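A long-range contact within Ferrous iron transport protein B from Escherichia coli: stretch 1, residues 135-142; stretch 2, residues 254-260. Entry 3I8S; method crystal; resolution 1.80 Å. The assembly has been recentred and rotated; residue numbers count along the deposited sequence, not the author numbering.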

ATOM      1  N   ASP A 135       9.110  -7.500  14.381  1.00 26.12           N
ATOM      2  CA  ASP A 135      10.375  -7.096  13.746  1.00 26.71           C
ATOM      3  C   ASP A 135      10.752  -7.915  12.533  1.00 26.28           C
ATOM      4  O   ASP A 135      11.308  -7.375  11.573  1.00 26.74           O
ATOM      5  CB  ASP A 135      11.515  -7.069  14.751  1.00 28.23           C
ATOM      6  CG  ASP A 135      11.983  -5.684  14.993  1.00 31.28           C
ATOM      7  OD1 ASP A 135      11.111  -4.795  14.820  1.00 40.99           O
ATOM      8  OD2 ASP A 135      13.191  -5.487  15.270  1.00 40.09           O
ATOM      9  N   ALA A 136      10.460  -9.213  12.571  1.00 24.44           N
ATOM     10  CA  ALA A 136      10.601 -10.054  11.407  1.00 24.05           C
ATOM     11  C   ALA A 136       9.768  -9.517  10.211  1.00 23.26           C
ATOM     12  O   ALA A 136      10.220  -9.492   9.064  1.00 23.55           O
ATOM     13  CB  ALA A 136      10.199 -11.505  11.732  1.00 22.85           C
ATOM     14  N   LEU A 137       8.541  -9.085  10.479  1.00 22.58           N
ATOM     15  CA  LEU A 137       7.735  -8.492   9.426  1.00 22.81           C
ATOM     16  C   LEU A 137       8.333  -7.157   8.908  1.00 21.77           C
ATOM     17  O   LEU A 137       8.430  -6.944   7.695  1.00 21.67           O
ATOM     18  CB  LEU A 137       6.322  -8.226   9.942  1.00 21.32           C
ATOM     19  CG  LEU A 137       5.338  -7.727   8.926  1.00 22.54           C
ATOM     20  CD1 LEU A 137       5.231  -8.509   7.671  1.00 22.01           C
ATOM     21  CD2 LEU A 137       3.959  -7.614   9.631  1.00 23.81           C
ATOM     22  N   SER A 138       8.710  -6.269   9.811  1.00 21.21           N
ATOM     23  CA  SER A 138       9.287  -4.984   9.436  1.00 23.21           C
ATOM     24  C   SER A 138      10.515  -5.181   8.545  1.00 23.34           C
ATOM     25  O   SER A 138      10.681  -4.506   7.520  1.00 23.37           O
ATOM     26  CB  SER A 138       9.697  -4.176  10.676  1.00 23.80           C
ATOM     27  OG  SER A 138      10.265  -2.926  10.296  1.00 27.91           O
ATOM     28  N   ALA A 139      11.379  -6.107   8.948  1.00 22.86           N
ATOM     29  CA  ALA A 139      12.560  -6.486   8.162  1.00 23.80           C
ATOM     30  C   ALA A 139      12.264  -6.905   6.714  1.00 24.06           C
ATOM     31  O   ALA A 139      13.070  -6.606   5.821  1.00 25.64           O
ATOM     32  CB  ALA A 139      13.330  -7.619   8.865  1.00 23.55           C
ATOM     33  N   ARG A 140      11.180  -7.657   6.500  1.00 24.03           N
ATOM     34  CA  ARG A 140      10.812  -8.182   5.176  1.00 23.37           C
ATOM     35  C   ARG A 140      10.092  -7.132   4.299  1.00 23.32           C
ATOM     36  O   ARG A 140      10.195  -7.172   3.056  1.00 23.38           O
ATOM     37  CB  ARG A 140       9.968  -9.449   5.316  1.00 23.36           C
ATOM     38  CG  ARG A 140      10.839 -10.681   5.692  1.00 22.62           C
ATOM     39  CD  ARG A 140      10.032 -11.856   6.323  1.00 23.43           C
ATOM     40  NE  ARG A 140      10.966 -12.920   6.600  1.00 23.46           N
ATOM     41  CZ  ARG A 140      11.863 -12.919   7.594  1.00 22.50           C
ATOM     42  NH1 ARG A 140      11.947 -11.919   8.471  1.00 22.74           N
ATOM     43  NH2 ARG A 140      12.689 -13.935   7.714  1.00 21.92           N
ATOM     44  N   LEU A 141       9.386  -6.229   4.953  1.00 23.26           N
ATOM     45  CA  LEU A 141       8.684  -5.127   4.302  1.00 23.37           C
ATOM     46  C   LEU A 141       9.577  -3.945   3.994  1.00 22.97           C
ATOM     47  O   LEU A 141       9.342  -3.252   3.009  1.00 24.14           O
ATOM     48  CB  LEU A 141       7.528  -4.654   5.173  1.00 22.66           C
ATOM     49  CG  LEU A 141       6.455  -5.712   5.425  1.00 21.39           C
ATOM     50  CD1 LEU A 141       5.304  -5.029   6.233  1.00 21.94           C
ATOM     51  CD2 LEU A 141       5.963  -6.358   4.125  1.00 21.69           C
ATOM     52  N   GLY A 142      10.589  -3.713   4.830  1.00 23.00           N
ATOM     53  CA  GLY A 142      11.421  -2.550   4.738  1.00 23.75           C
ATOM     54  C   GLY A 142      10.787  -1.277   5.249  1.00 25.26           C
ATOM     55  O   GLY A 142      11.176  -0.178   4.856  1.00 25.42           O
TER
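Stretch 2 254-260: AICDVVS

Stretch 2 is helical from Ala254 to Val259 and continues a helix that begins earlier in the chain. Ser260 is the first residue to leave helical phi/psi, at -107/120. The helix lies along the helix of stretch 1, residues 135-141, and runs nearly antiparallel to it. The angle between the N-to-C directions is 157°, and the axes approach to 9.4 Å. The order of the paired residues is reversed accordingly. The CA of Val259 lies 5.8 Å from the CA of Leu137, and the CA of Ile255 lies 6.9 Å from the CA of Arg140. The smallest sequence separation of any touching pair is 114 residues.

Three residues of stretch 2 make the contact: Ile255, Val258 and Val259. Val259 points toward stretch 1 and enters where the side chain of Ala136 is small. Val259 CG2 comes so close that it meets backbone, 3.5 Å from Leu137 N and 3.8 Å from Ala136 C. Val259 CG2 is also 3.9 Å from Ala136 CB. The other methyl, Val259 CG1, lies 3.9 Å from Leu137 CB. The helices come close here: the Leu137-Val259 pair is the closer of the two.

One helical turn earlier, Ile255 fits among Leu137, Arg140 and Leu141. Its chi1 is m and its chi2 is t. The branch methyl Ile255 CG2 packs on Leu137 CD1 at 3.6 Å. Ile255 CG1 lies 4.0 Å from Arg140 CB, and the terminal Ile255 CD1 reaches Leu141 CD2 at 4.1 Å. Leu141 sets out sideways, but its end comes nearer to stretch 2. Ile255 and Leu137 are both buried, as is Leu141.

Val258 sits at the more open side of the contact, with Arg140. The arginine side chain folds back along its own helix, and Arg140 NH1 donates a hydrogen bond to Ala136 O at 3.0 Å. With this bond made, Val258 CG1 lies over one face of the guanidinium, 3.5 Å from Arg140 NH2. Val258 CG1 is 4.3 Å from Ala136 CB. Further down the arginine, Arg140 CD is 4.3 Å from Val259 CG2.

No hydrogen bond crosses between the stretches. The fit rests on apolar packing and on the arginine laid against the valines. Together the two sides bury 329 Å². Cys256 points away from stretch 1, and Ala254, Asp257 and Ser260 also make no contact with it. In stretch 1, Gly142 is the first residue after the helix to leave helical phi/psi, with positive phi, which favours glycine, and it lies beyond the contact.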

ATOM      1  N   ALA A 254       5.669 -16.486   1.794  1.00 18.51           N
ATOM      2  CA  ALA A 254       6.996 -16.699   2.390  1.00 19.88           C
ATOM      3  C   ALA A 254       7.178 -15.847   3.652  1.00 18.82           C
ATOM      4  O   ALA A 254       7.707 -16.318   4.652  1.00 18.51           O
ATOM      5  CB  ALA A 254       8.086 -16.379   1.321  1.00 18.59           C
ATOM      6  N   ILE A 255       6.728 -14.591   3.596  1.00 19.85           N
ATOM      7  CA  ILE A 255       6.701 -13.673   4.754  1.00 19.90           C
ATOM      8  C   ILE A 255       5.844 -14.238   5.882  1.00 19.59           C
ATOM      9  O   ILE A 255       6.278 -14.371   7.026  1.00 19.52           O
ATOM     10  CB  ILE A 255       6.186 -12.216   4.333  1.00 19.47           C
ATOM     11  CG1 ILE A 255       7.157 -11.572   3.369  1.00 20.80           C
ATOM     12  CG2 ILE A 255       5.998 -11.296   5.566  1.00 21.51           C
ATOM     13  CD1 ILE A 255       6.671 -10.179   2.798  1.00 20.77           C
ATOM     14  N   CYS A 256       4.648 -14.647   5.539  1.00 19.92           N
ATOM     15  CA  CYS A 256       3.742 -15.110   6.538  1.00 21.26           C
ATOM     16  C   CYS A 256       4.179 -16.398   7.210  1.00 20.80           C
ATOM     17  O   CYS A 256       3.895 -16.589   8.392  1.00 20.07           O
ATOM     18  CB  CYS A 256       2.349 -15.241   5.979  1.00 21.15           C
ATOM     19  SG  CYS A 256       1.655 -13.645   5.681  1.00 26.04           S
ATOM     20  N   ASP A 257       4.887 -17.247   6.482  1.00 20.34           N
ATOM     21  CA  ASP A 257       5.439 -18.472   7.049  1.00 21.12           C
ATOM     22  C   ASP A 257       6.394 -18.192   8.210  1.00 20.58           C
ATOM     23  O   ASP A 257       6.451 -18.967   9.129  1.00 19.48           O
ATOM     24  CB  ASP A 257       6.215 -19.286   6.014  1.00 21.68           C
ATOM     25  CG  ASP A 257       5.314 -20.085   5.084  1.00 25.35           C
ATOM     26  OD1 ASP A 257       4.085 -20.115   5.324  1.00 24.44           O
ATOM     27  OD2 ASP A 257       5.859 -20.677   4.105  1.00 28.94           O
ATOM     28  N   VAL A 258       7.143 -17.098   8.129  1.00 20.35           N
ATOM     29  CA  VAL A 258       8.083 -16.699   9.162  1.00 21.47           C
ATOM     30  C   VAL A 258       7.421 -15.911  10.279  1.00 21.34           C
ATOM     31  O   VAL A 258       7.654 -16.150  11.466  1.00 20.66           O
ATOM     32  CB  VAL A 258       9.209 -15.831   8.546  1.00 21.03           C
ATOM     33  CG1 VAL A 258      10.122 -15.283   9.628  1.00 22.57           C
ATOM     34  CG2 VAL A 258      10.034 -16.664   7.516  1.00 21.28           C
ATOM     35  N   VAL A 259       6.596 -14.958   9.870  1.00 23.09           N
ATOM     36  CA  VAL A 259       6.064 -13.915  10.735  1.00 24.52           C
ATOM     37  C   VAL A 259       4.858 -14.319  11.593  1.00 25.19           C
ATOM     38  O   VAL A 259       4.698 -13.809  12.698  1.00 23.63           O
ATOM     39  CB  VAL A 259       5.736 -12.702   9.822  1.00 24.91           C
ATOM     40  CG1 VAL A 259       4.748 -11.760  10.393  1.00 27.73           C
ATOM     41  CG2 VAL A 259       7.097 -12.052   9.400  1.00 25.72           C
ATOM     42  N   SER A 260       4.015 -15.203  11.064  1.00 27.01           N
ATOM     43  CA  SER A 260       2.798 -15.630  11.746  1.00 28.67           C
ATOM     44  C   SER A 260       2.987 -17.036  12.262  1.00 30.54           C
ATOM     45  O   SER A 260       3.295 -17.943  11.490  1.00 31.86           O
ATOM     46  CB  SER A 260       1.604 -15.536  10.806  1.00 29.12           C
ATOM     47  OG  SER A 260       0.417 -15.944  11.480  1.00 30.71           O
TER